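Local structure of esterase (uncultured bacterium FLS12, 4RGY) at residues P140-L153 against P204-L218. The protein is a low-temperature-active alkaline esterase of the alpha/beta-hydrolase clan that hydrolyses ester bonds, probably through a catalytic serine. Residues are numbered along the deposited sequence; the frame is centred on the assembly and turned at random.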
ATOM      1  N   PRO A 140      33.508  -1.340  -5.974  1.00 18.90           N
ATOM      2  CA  PRO A 140      33.763  -2.756  -5.700  1.00 18.78           C
ATOM      3  C   PRO A 140      34.024  -3.012  -4.220  1.00 20.27           C
ATOM      4  O   PRO A 140      33.908  -4.150  -3.770  1.00 22.72           O
ATOM      5  CB  PRO A 140      35.020  -3.045  -6.528  1.00 20.52           C
ATOM      6  CG  PRO A 140      35.689  -1.740  -6.667  1.00 21.12           C
ATOM      7  CD  PRO A 140      34.585  -0.733  -6.778  1.00 19.53           C
ATOM      8  N   GLU A 141      34.359  -1.962  -3.476  1.00 20.57           N
ATOM      9  CA  GLU A 141      34.595  -2.088  -2.044  1.00 21.95           C
ATOM     10  C   GLU A 141      33.292  -2.201  -1.239  1.00 21.97           C
ATOM     11  O   GLU A 141      33.328  -2.515  -0.048  1.00 22.95           O
ATOM     12  CB  GLU A 141      35.443  -0.919  -1.528  1.00 23.18           C
ATOM     13  CG  GLU A 141      34.703   0.414  -1.367  1.00 26.54           C
ATOM     14  CD  GLU A 141      34.497   1.183  -2.675  1.00 26.38           C
ATOM     15  OE1 GLU A 141      35.043   0.769  -3.724  1.00 25.02           O
ATOM     16  OE2 GLU A 141      33.796   2.225  -2.647  1.00 30.14           O
ATOM     17  N   ARG A 142      32.153  -1.948  -1.887  1.00 19.56           N
ATOM     18  CA  ARG A 142      30.848  -1.978  -1.203  1.00 18.63           C
ATOM     19  C   ARG A 142      29.971  -3.192  -1.528  1.00 17.99           C
ATOM     20  O   ARG A 142      28.991  -3.457  -0.825  1.00 18.67           O
ATOM     21  CB  ARG A 142      30.055  -0.713  -1.525  1.00 18.85           C
ATOM     22  CG  ARG A 142      30.752   0.569  -1.141  1.00 22.27           C
ATOM     23  CD  ARG A 142      29.869   1.769  -1.458  1.00 22.37           C
ATOM     24  NE  ARG A 142      30.573   3.023  -1.221  1.00 25.54           N
ATOM     25  CZ  ARG A 142      30.149   4.210  -1.643  1.00 27.92           C
ATOM     26  NH1 ARG A 142      30.860   5.300  -1.381  1.00 29.49           N
ATOM     27  NH2 ARG A 142      29.023   4.307  -2.334  1.00 26.42           N
ATOM     28  N   PHE A 143      30.316  -3.929  -2.579  1.00 18.03           N
ATOM     29  CA  PHE A 143      29.487  -5.038  -3.044  1.00 17.76           C
ATOM     30  C   PHE A 143      30.272  -6.327  -3.182  1.00 17.43           C
ATOM     31  O   PHE A 143      31.306  -6.371  -3.841  1.00 18.96           O
ATOM     32  CB  PHE A 143      28.818  -4.696  -4.380  1.00 16.69           C
ATOM     33  CG  PHE A 143      27.878  -3.538  -4.291  1.00 16.97           C
ATOM     34  CD1 PHE A 143      26.574  -3.733  -3.853  1.00 16.25           C
ATOM     35  CD2 PHE A 143      28.295  -2.252  -4.606  1.00 17.86           C
ATOM     36  CE1 PHE A 143      25.689  -2.664  -3.745  1.00 18.22           C
ATOM     37  CE2 PHE A 143      27.418  -1.178  -4.500  1.00 17.46           C
ATOM     38  CZ  PHE A 143      26.110  -1.385  -4.062  1.00 17.20           C
ATOM     39  N   ALA A 144      29.771  -7.385  -2.567  1.00 15.20           N
ATOM     40  CA  ALA A 144      30.395  -8.694  -2.703  1.00 14.22           C
ATOM     41  C   ALA A 144      30.064  -9.308  -4.058  1.00 17.86           C
ATOM     42  O   ALA A 144      30.775 -10.199  -4.531  1.00 15.73           O
ATOM     43  CB  ALA A 144      29.926  -9.603  -1.589  1.00 17.52           C
ATOM     44  N   ALA A 145      28.975  -8.847  -4.672  1.00 16.42           N
ATOM     45  CA  ALA A 145      28.499  -9.426  -5.926  1.00 16.24           C
ATOM     46  C   ALA A 145      27.570  -8.456  -6.639  1.00 15.14           C
ATOM     47  O   ALA A 145      26.838  -7.700  -5.989  1.00 15.36           O
ATOM     48  CB  ALA A 145      27.785 -10.739  -5.670  1.00 15.78           C
ATOM     49  N   ALA A 146      27.622  -8.475  -7.967  1.00 13.22           N
ATOM     50  CA  ALA A 146      26.784  -7.641  -8.827  1.00 14.95           C
ATOM     51  C   ALA A 146      26.348  -8.484 -10.020  1.00 13.95           C
ATOM     52  O   ALA A 146      27.172  -9.169 -10.639  1.00 14.52           O
ATOM     53  CB  ALA A 146      27.541  -6.392  -9.293  1.00 14.32           C
ATOM     54  N   ALA A 147      25.062  -8.429 -10.358  1.00 13.88           N
ATOM     55  CA  ALA A 147      24.495  -9.290 -11.389  1.00 13.10           C
ATOM     56  C   ALA A 147      23.608  -8.517 -12.346  1.00 12.40           C
ATOM     57  O   ALA A 147      22.752  -7.719 -11.915  1.00 13.65           O
ATOM     58  CB  ALA A 147      23.692 -10.410 -10.749  1.00 13.78           C
ATOM     59  N   SER A 148      23.806  -8.749 -13.642  1.00 13.97           N
ATOM     60  CA  SER A 148      22.969  -8.144 -14.669  1.00 11.18           C
ATOM     61  C   SER A 148      22.135  -9.176 -15.412  1.00 12.35           C
ATOM     62  O   SER A 148      22.662 -10.182 -15.902  1.00 12.87           O
ATOM     63  CB  SER A 148      23.832  -7.373 -15.665  1.00 12.21           C
ATOM     64  OG  SER A 148      23.078  -6.972 -16.805  1.00 13.16           O
ATOM     65  N   LEU A 149      20.829  -8.922 -15.500  1.00 13.34           N
ATOM     66  CA  LEU A 149      19.910  -9.789 -16.235  1.00 12.23           C
ATOM     67  C   LEU A 149      19.380  -9.030 -17.440  1.00 12.98           C
ATOM     68  O   LEU A 149      18.719  -8.001 -17.279  1.00 12.93           O
ATOM     69  CB  LEU A 149      18.744 -10.239 -15.346  1.00 14.53           C
ATOM     70  CG  LEU A 149      19.076 -11.088 -14.117  1.00 12.70           C
ATOM     71  CD1 LEU A 149      19.542 -10.204 -12.962  1.00 16.33           C
ATOM     72  CD2 LEU A 149      17.859 -11.894 -13.683  1.00 16.78           C
ATOM     73  N   SER A 150      19.704  -9.509 -18.641  1.00 13.25           N
ATOM     74  CA  SER A 150      19.275  -8.852 -19.875  1.00 13.20           C
ATOM     75  C   SER A 150      19.575  -7.362 -19.823  1.00 12.95           C
ATOM     76  O   SER A 150      18.698  -6.522 -20.075  1.00 12.66           O
ATOM     77  CB  SER A 150      17.780  -9.084 -20.095  1.00 15.25           C
ATOM     78  OG  SER A 150      17.469 -10.459 -19.953  1.00 13.98           O
ATOM     79  N   GLY A 151      20.824  -7.037 -19.505  1.00 11.98           N
ATOM     80  CA  GLY A 151      21.185  -5.663 -19.214  1.00 12.55           C
ATOM     81  C   GLY A 151      21.372  -4.788 -20.437  1.00 11.87           C
ATOM     82  O   GLY A 151      21.754  -5.267 -21.512  1.00 13.84           O
ATOM     83  N   ALA A 152      21.083  -3.501 -20.276  1.00 12.20           N
ATOM     84  CA  ALA A 152      21.400  -2.503 -21.296  1.00 13.35           C
ATOM     85  C   ALA A 152      22.848  -2.078 -21.064  1.00 11.86           C
ATOM     86  O   ALA A 152      23.129  -1.013 -20.515  1.00 13.25           O
ATOM     87  CB  ALA A 152      20.453  -1.308 -21.178  1.00 13.73           C
ATOM     88  N   LEU A 153      23.771  -2.948 -21.455  1.00 13.54           N
ATOM     89  CA  LEU A 153      25.155  -2.823 -21.002  1.00 11.75           C
ATOM     90  C   LEU A 153      26.046  -1.925 -21.857  1.00 13.79           C
ATOM     91  O   LEU A 153      27.182  -1.657 -21.473  1.00 15.73           O
ATOM     92  CB  LEU A 153      25.798  -4.199 -20.825  1.00 13.04           C
ATOM     93  CG  LEU A 153      25.056  -5.125 -19.856  1.00 11.49           C
ATOM     94  CD1 LEU A 153      25.850  -6.392 -19.553  1.00 14.31           C
ATOM     95  CD2 LEU A 153      24.722  -4.375 -18.575  1.00 13.22           C
ATOM     96  N   PRO A 204      39.673  -5.250  -4.191  1.00 34.63           N
ATOM     97  CA  PRO A 204      38.605  -6.251  -4.183  1.00 32.10           C
ATOM     98  C   PRO A 204      37.827  -6.202  -5.486  1.00 25.55           C
ATOM     99  O   PRO A 204      37.608  -5.120  -6.024  1.00 31.40           O
ATOM    100  CB  PRO A 204      37.713  -5.784  -3.033  1.00 32.07           C
ATOM    101  CG  PRO A 204      37.862  -4.299  -3.042  1.00 30.45           C
ATOM    102  CD  PRO A 204      39.302  -4.039  -3.435  1.00 32.69           C
ATOM    103  N   VAL A 205      37.451  -7.360  -6.011  1.00 25.72           N
ATOM    104  CA  VAL A 205      36.575  -7.403  -7.174  1.00 23.92           C
ATOM    105  C   VAL A 205      35.359  -8.247  -6.820  1.00 22.90           C
ATOM    106  O   VAL A 205      35.494  -9.349  -6.300  1.00 23.33           O
ATOM    107  CB  VAL A 205      37.291  -7.959  -8.420  1.00 28.89           C
ATOM    108  CG1 VAL A 205      36.311  -8.166  -9.571  1.00 29.48           C
ATOM    109  CG2 VAL A 205      38.416  -7.022  -8.844  1.00 31.33           C
ATOM    110  N   PRO A 206      34.159  -7.713  -7.067  1.00 20.78           N
ATOM    111  CA  PRO A 206      32.958  -8.460  -6.690  1.00 17.25           C
ATOM    112  C   PRO A 206      32.803  -9.694  -7.567  1.00 17.05           C
ATOM    113  O   PRO A 206      33.391  -9.742  -8.659  1.00 19.06           O
ATOM    114  CB  PRO A 206      31.825  -7.471  -6.996  1.00 17.94           C
ATOM    115  CG  PRO A 206      32.477  -6.122  -7.078  1.00 24.38           C
ATOM    116  CD  PRO A 206      33.841  -6.392  -7.633  1.00 22.03           C
ATOM    117  N   LYS A 207      32.048 -10.679  -7.098  1.00 16.12           N
ATOM    118  CA  LYS A 207      31.582 -11.746  -7.969  1.00 15.90           C
ATOM    119  C   LYS A 207      30.681 -11.081  -9.010  1.00 16.74           C
ATOM    120  O   LYS A 207      29.888 -10.199  -8.662  1.00 15.36           O
ATOM    121  CB  LYS A 207      30.789 -12.770  -7.150  1.00 14.11           C
ATOM    122  CG  LYS A 207      30.953 -14.206  -7.622  1.00 17.82           C
ATOM    123  CD  LYS A 207      30.105 -15.167  -6.793  1.00 17.19           C
ATOM    124  CE  LYS A 207      30.327 -16.597  -7.263  1.00 17.96           C
ATOM    125  NZ  LYS A 207      29.453 -17.552  -6.538  1.00 19.72           N
ATOM    126  N   LEU A 208      30.816 -11.461 -10.278  1.00 15.72           N
ATOM    127  CA  LEU A 208      30.097 -10.779 -11.361  1.00 13.86           C
ATOM    128  C   LEU A 208      29.309 -11.758 -12.202  1.00 14.18           C
ATOM    129  O   LEU A 208      29.814 -12.817 -12.569  1.00 14.91           O
ATOM    130  CB  LEU A 208      31.080  -9.996 -12.243  1.00 14.70           C
ATOM    131  CG  LEU A 208      31.797  -8.861 -11.513  1.00 13.97           C
ATOM    132  CD1 LEU A 208      33.030  -8.404 -12.281  1.00 16.51           C
ATOM    133  CD2 LEU A 208      30.873  -7.671 -11.250  1.00 16.90           C
ATOM    134  N   TYR A 209      28.064 -11.401 -12.509  1.00 14.05           N
ATOM    135  CA  TYR A 209      27.152 -12.274 -13.231  1.00 13.55           C
ATOM    136  C   TYR A 209      26.517 -11.499 -14.367  1.00 12.70           C
ATOM    137  O   TYR A 209      26.114 -10.341 -14.200  1.00 13.12           O
ATOM    138  CB  TYR A 209      26.067 -12.822 -12.277  1.00 12.47           C
ATOM    139  CG  TYR A 209      25.012 -13.693 -12.928  1.00 13.21           C
ATOM    140  CD1 TYR A 209      23.956 -13.130 -13.631  1.00 13.36           C
ATOM    141  CD2 TYR A 209      25.059 -15.084 -12.821  1.00 16.35           C
ATOM    142  CE1 TYR A 209      22.992 -13.920 -14.233  1.00 15.57           C
ATOM    143  CE2 TYR A 209      24.088 -15.884 -13.413  1.00 17.02           C
ATOM    144  CZ  TYR A 209      23.062 -15.294 -14.122  1.00 16.72           C
ATOM    145  OH  TYR A 209      22.096 -16.072 -14.727  1.00 17.47           O
ATOM    146  N   GLN A 210      26.383 -12.157 -15.505  1.00 13.71           N
ATOM    147  CA  GLN A 210      25.692 -11.590 -16.651  1.00 11.50           C
ATOM    148  C   GLN A 210      24.878 -12.660 -17.344  1.00 12.06           C
ATOM    149  O   GLN A 210      25.408 -13.726 -17.662  1.00 13.27           O
ATOM    150  CB  GLN A 210      26.707 -11.028 -17.649  1.00 13.07           C
ATOM    151  CG  GLN A 210      26.083 -10.538 -18.947  1.00 12.63           C
ATOM    152  CD  GLN A 210      27.101 -10.232 -20.043  1.00 14.52           C
ATOM    153  OE1 GLN A 210      28.292 -10.538 -19.924  1.00 13.39           O
ATOM    154  NE2 GLN A 210      26.627  -9.626 -21.117  1.00 13.45           N
ATOM    155  N   CYS A 211      23.597 -12.394 -17.604  1.00 13.82           N
ATOM    156  CA  CYS A 211      22.827 -13.288 -18.464  1.00 12.99           C
ATOM    157  C   CYS A 211      21.974 -12.513 -19.455  1.00 12.07           C
ATOM    158  O   CYS A 211      21.707 -11.327 -19.266  1.00 12.64           O
ATOM    159  CB  CYS A 211      21.964 -14.263 -17.645  1.00 15.00           C
ATOM    160  SG  CYS A 211      20.447 -13.535 -16.920  1.00 14.27           S
ATOM    161  N   CYS A 212      21.526 -13.191 -20.503  1.00 13.65           N
ATOM    162  CA  CYS A 212      20.593 -12.587 -21.454  1.00 13.75           C
ATOM    163  C   CYS A 212      19.865 -13.654 -22.258  1.00 15.26           C
ATOM    164  O   CYS A 212      20.448 -14.692 -22.598  1.00 15.12           O
ATOM    165  CB  CYS A 212      21.334 -11.636 -22.403  1.00 13.01           C
ATOM    166  SG  CYS A 212      20.247 -10.576 -23.372  1.00 15.27           S
ATOM    167  N   GLY A 213      18.589 -13.405 -22.553  1.00 14.86           N
ATOM    168  CA  GLY A 213      17.841 -14.260 -23.466  1.00 15.55           C
ATOM    169  C   GLY A 213      18.321 -14.043 -24.893  1.00 17.21           C
ATOM    170  O   GLY A 213      18.572 -12.907 -25.300  1.00 18.08           O
ATOM    171  N   THR A 214      18.438 -15.123 -25.665  1.00 18.51           N
ATOM    172  CA  THR A 214      19.057 -15.037 -26.989  1.00 18.80           C
ATOM    173  C   THR A 214      18.208 -14.304 -28.032  1.00 19.62           C
ATOM    174  O   THR A 214      18.708 -13.961 -29.106  1.00 22.52           O
ATOM    175  CB  THR A 214      19.490 -16.434 -27.519  1.00 21.10           C
ATOM    176  OG1 THR A 214      18.397 -17.356 -27.425  1.00 23.24           O
ATOM    177  CG2 THR A 214      20.670 -16.965 -26.705  1.00 20.35           C
ATOM    178  N   GLU A 215      16.938 -14.055 -27.717  1.00 19.21           N
ATOM    179  CA  GLU A 215      16.055 -13.308 -28.616  1.00 18.57           C
ATOM    180  C   GLU A 215      15.764 -11.889 -28.129  1.00 20.32           C
ATOM    181  O   GLU A 215      14.956 -11.178 -28.720  1.00 21.92           O
ATOM    182  CB  GLU A 215      14.739 -14.060 -28.846  1.00 21.84           C
ATOM    183  CG  GLU A 215      14.882 -15.365 -29.624  1.00 23.98           C
ATOM    184  CD  GLU A 215      15.558 -16.450 -28.816  1.00 22.11           C
ATOM    185  OE1 GLU A 215      15.044 -16.780 -27.731  1.00 23.02           O
ATOM    186  OE2 GLU A 215      16.609 -16.961 -29.260  1.00 26.28           O
ATOM    187  N   ASP A 216      16.437 -11.477 -27.060  1.00 18.43           N
ATOM    188  CA  ASP A 216      16.287 -10.131 -26.523  1.00 19.01           C
ATOM    189  C   ASP A 216      16.875  -9.133 -27.508  1.00 19.55           C
ATOM    190  O   ASP A 216      17.887  -9.411 -28.151  1.00 19.78           O
ATOM    191  CB  ASP A 216      17.035 -10.047 -25.186  1.00 17.50           C
ATOM    192  CG  ASP A 216      16.624  -8.848 -24.336  1.00 16.77           C
ATOM    193  OD1 ASP A 216      16.711  -7.702 -24.817  1.00 18.57           O
ATOM    194  OD2 ASP A 216      16.217  -9.068 -23.169  1.00 16.71           O
ATOM    195  N   PHE A 217      16.252  -7.965 -27.633  1.00 17.64           N
ATOM    196  CA  PHE A 217      16.804  -6.916 -28.485  1.00 20.52           C
ATOM    197  C   PHE A 217      18.190  -6.496 -28.003  1.00 20.10           C
ATOM    198  O   PHE A 217      19.008  -6.019 -28.792  1.00 21.84           O
ATOM    199  CB  PHE A 217      15.856  -5.708 -28.591  1.00 22.15           C
ATOM    200  CG  PHE A 217      15.700  -4.925 -27.316  1.00 24.46           C
ATOM    201  CD1 PHE A 217      15.198  -5.523 -26.168  1.00 27.71           C
ATOM    202  CD2 PHE A 217      16.010  -3.573 -27.282  1.00 28.11           C
ATOM    203  CE1 PHE A 217      15.050  -4.808 -25.005  1.00 22.06           C
ATOM    204  CE2 PHE A 217      15.857  -2.844 -26.125  1.00 26.81           C
ATOM    205  CZ  PHE A 217      15.372  -3.460 -24.983  1.00 27.33           C
ATOM    206  N   LEU A 218      18.460  -6.711 -26.718  1.00 18.87           N
ATOM    207  CA  LEU A 218      19.742  -6.336 -26.126  1.00 17.53           C
ATOM    208  C   LEU A 218      20.784  -7.451 -26.207  1.00 15.62           C
ATOM    209  O   LEU A 218      21.882  -7.313 -25.657  1.00 15.92           O
ATOM    210  CB  LEU A 218      19.546  -5.927 -24.660  1.00 16.42           C
ATOM    211  CG  LEU A 218      18.761  -4.633 -24.456  1.00 16.58           C
ATOM    212  CD1 LEU A 218      18.382  -4.452 -22.986  1.00 19.02           C
ATOM    213  CD2 LEU A 218      19.563  -3.445 -24.970  1.00 19.01           C
TER
HETATM  214  O   HOH W   1      22.991  -8.863 -18.815  1.00 12.52           O
HETATM  215  O   HOH W   2      16.302 -11.502 -22.160  1.00 16.89           O
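The strands at 145-149 and 207-213 run side by side and parallel, their axes 4.6 Å apart and 6° from parallel. Six backbone hydrogen bonds join them, from Lys207 N to Ala144 O at one end to Ser150 N to Cys211 O at the other. On the face of Ala145, Ala147 and Leu149, Ala147 CB lies 3.7 Å from Tyr209 CB. The Tyr209 ring turns its edge to Ser148 O, and its OH hydrogen-bonds Glu239 OE1. Further along this face Cys211 SG sits between its own backbone N and carbonyl carbon (chi1 77°), which brings it 4.0 Å from Leu149 CG. On the face of Ala146, Ser148 and Gln210, Leu153 CD1 reaches back from the following loop to Gln210 NE2 (3.7 Å), which hydrogen-bonds Asn222 O. Before the strands, Pro140 CB packs on Pro206 CD at 3.7 Å.

Near the C-terminal end of 207-213, one water accepts from Ser150 OG and Gly213 N and donates to Asp216 OD2 (2.6 Å). Ser150 OG is also hydrogen-bonded with Trp250 NE1. The Asp216 carboxylate is fixed in rotation: OD1 accepts from Leu218 N at 2.8 Å in an Asx turn, while OD2 takes the water and His245 ND1. With an alanine in place of Asp216, His245 ND1 and the water would probably lose their acceptor, and Leu218 N its Asx-turn partner. Asp216 is probably the acid of a catalytic triad with His245 and Ser126, in the loop after the seventh strand, 207-213, its usual place in an alpha/beta-hydrolase.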